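Local coordinates for protein acylphosphatase (PDB 3TRG) that catalyses the hydrolysis of acyl phosphates to a carboxylate and phosphate, at residues Gly20-Val25 / Val44-His49. Residues are numbered along the deposited sequence; the frame is centred on the assembly and turned at random.
Sequences GKVQGV and VKNLSH
The amide of N46 meets V22 O through ND2, with the carbonyl oxygen close to the amide plane. The side-chain amide of Q23 is turned 67° against it. ND2 of N46 lies above the plane of this second amide, offset from NE2 mainly toward the CG side, with Q23 NE2 3.6 Å from N46 ND2. Those two nitrogens are in contact but do not bond. L47 O lies off the nitrogen end of the Q23 amide, tilted to the side away from N46, and is also 3.6 Å from Q23 NE2. The strongest partner of NE2 is instead G50 O, just past the second segment.

The one hydrogen bond between the segments runs from N46 ND2 to V22 O, 3.1 Å long and moderately bent at 148°. The donor stands above the carbonyl plane of V22. N46 chi1 sets CG beside its backbone N, and chi2, 91°, turns ND2 to the loop.

The fold is the ferredoxin-like alpha+beta sandwich of the acylphosphatases. Segment 20-25 lies in the loop between strand 11-19 and helix 27-37, and N46 ends strand 41-46. In this family the loop forms the phosphate-binding cradle. N46 and R28 are the predicted active-site residues, and their side chains touch. The bond to the cradle would favour one rotation of the N46 amide, with ND2 turned to V22 O.

Within the loop, K21 NZ bonds to Q23 O at 2.7 Å. V22 is buried and packs on F27 and V52.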
loop_
_atom_site.group_PDB
_atom_site.type_symbol
_atom_site.label_atom_id
_atom_site.label_comp_id
_atom_site.label_asym_id
_atom_site.label_seq_id
_atom_site.Cartn_x
_atom_site.Cartn_y
_atom_site.Cartn_z
ATOM N N GLY A 20 -13.075 -6.160 -1.364
ATOM C CA GLY A 20 -14.024 -6.247 -0.270
ATOM C C GLY A 20 -14.869 -4.997 -0.156
ATOM O O GLY A 20 -15.104 -4.294 -1.140
ATOM N N LYS A 21 -15.341 -4.731 1.056
ATOM C CA LYS A 21 -15.999 -3.475 1.365
ATOM C C LYS A 21 -14.899 -2.451 1.599
ATOM O O LYS A 21 -14.344 -2.358 2.696
ATOM C CB LYS A 21 -16.875 -3.635 2.611
ATOM C CG LYS A 21 -17.181 -2.337 3.352
ATOM C CD LYS A 21 -17.983 -1.368 2.503
ATOM C CE LYS A 21 -18.307 -0.106 3.291
ATOM N NZ LYS A 21 -19.100 0.865 2.488
ATOM N N VAL A 22 -14.563 -1.707 0.548
ATOM C CA VAL A 22 -13.430 -0.788 0.603
ATOM C C VAL A 22 -13.803 0.630 0.179
ATOM O O VAL A 22 -12.935 1.492 0.064
ATOM C CB VAL A 22 -12.251 -1.280 -0.271
ATOM C CG1 VAL A 22 -11.753 -2.635 0.216
ATOM C CG2 VAL A 22 -12.653 -1.341 -1.749
ATOM N N GLN A 23 -15.091 0.861 -0.065
ATOM C CA GLN A 23 -15.572 2.194 -0.419
ATOM C C GLN A 23 -16.284 2.861 0.752
ATOM O O GLN A 23 -16.889 2.188 1.589
ATOM C CB GLN A 23 -16.507 2.135 -1.635
ATOM C CG GLN A 23 -15.793 2.154 -2.981
ATOM C CD GLN A 23 -15.223 0.802 -3.370
ATOM O OE1 GLN A 23 -15.698 -0.242 -2.915
ATOM N NE2 GLN A 23 -14.201 0.814 -4.223
ATOM N N GLY A 24 -16.200 4.185 0.809
ATOM C CA GLY A 24 -16.878 4.956 1.835
ATOM C C GLY A 24 -16.310 4.772 3.229
ATOM O O GLY A 24 -17.008 4.980 4.220
ATOM N N VAL A 25 -15.039 4.388 3.307
ATOM C CA VAL A 25 -14.375 4.185 4.593
ATOM C C VAL A 25 -12.999 4.850 4.610
ATOM O O VAL A 25 -12.122 4.481 5.392
ATOM C CB VAL A 25 -14.247 2.681 4.953
ATOM C CG1 VAL A 25 -15.632 2.056 5.127
ATOM C CG2 VAL A 25 -13.440 1.927 3.894
ATOM N N VAL A 44 -1.829 5.371 -3.781
ATOM C CA VAL A 44 -3.005 4.538 -3.568
ATOM C C VAL A 44 -4.228 5.170 -4.211
ATOM O O VAL A 44 -4.394 6.388 -4.192
ATOM C CB VAL A 44 -3.274 4.311 -2.061
ATOM C CG1 VAL A 44 -3.515 5.641 -1.339
ATOM C CG2 VAL A 44 -4.458 3.369 -1.863
ATOM N N LYS A 45 -5.083 4.340 -4.789
ATOM C CA LYS A 45 -6.345 4.836 -5.308
ATOM C C LYS A 45 -7.461 3.839 -5.050
ATOM O O LYS A 45 -7.210 2.674 -4.728
ATOM C CB LYS A 45 -6.233 5.153 -6.799
ATOM C CG LYS A 45 -6.061 3.928 -7.668
ATOM C CD LYS A 45 -5.677 4.289 -9.108
ATOM C CE LYS A 45 -6.883 4.666 -9.943
ATOM N NZ LYS A 45 -6.605 4.498 -11.398
ATOM N N ASN A 46 -8.691 4.319 -5.168
ATOM C CA ASN A 46 -9.865 3.467 -5.142
ATOM C C ASN A 46 -10.302 3.306 -6.575
ATOM O O ASN A 46 -10.684 4.282 -7.209
ATOM C CB ASN A 46 -11.002 4.142 -4.372
ATOM C CG ASN A 46 -11.006 3.791 -2.899
ATOM O OD1 ASN A 46 -10.399 4.483 -2.089
ATOM N ND2 ASN A 46 -11.706 2.721 -2.544
ATOM N N LEU A 47 -10.244 2.091 -7.098
ATOM C CA LEU A 47 -10.747 1.856 -8.442
ATOM C C LEU A 47 -12.270 1.935 -8.401
ATOM O O LEU A 47 -12.907 1.353 -7.520
ATOM C CB LEU A 47 -10.272 0.496 -8.964
ATOM C CG LEU A 47 -8.751 0.324 -9.042
ATOM C CD1 LEU A 47 -8.405 -1.096 -9.455
ATOM C CD2 LEU A 47 -8.126 1.332 -10.000
ATOM N N SER A 48 -12.852 2.676 -9.337
ATOM C CA SER A 48 -14.297 2.870 -9.358
ATOM C C SER A 48 -15.037 1.540 -9.491
ATOM O O SER A 48 -14.785 0.775 -10.416
ATOM C CB SER A 48 -14.678 3.814 -10.498
ATOM O OG SER A 48 -16.059 4.130 -10.461
ATOM N N HIS A 49 -15.944 1.272 -8.553
ATOM C CA HIS A 49 -16.719 0.036 -8.538
ATOM C C HIS A 49 -15.859 -1.204 -8.340
ATOM O O HIS A 49 -16.310 -2.321 -8.587
ATOM C CB HIS A 49 -17.542 -0.107 -9.822
ATOM C CG HIS A 49 -18.454 1.049 -10.080
ATOM N ND1 HIS A 49 -19.431 1.438 -9.186
ATOM C CD2 HIS A 49 -18.542 1.900 -11.126
ATOM C CE1 HIS A 49 -20.077 2.480 -9.673
ATOM N NE2 HIS A 49 -19.559 2.782 -10.850
#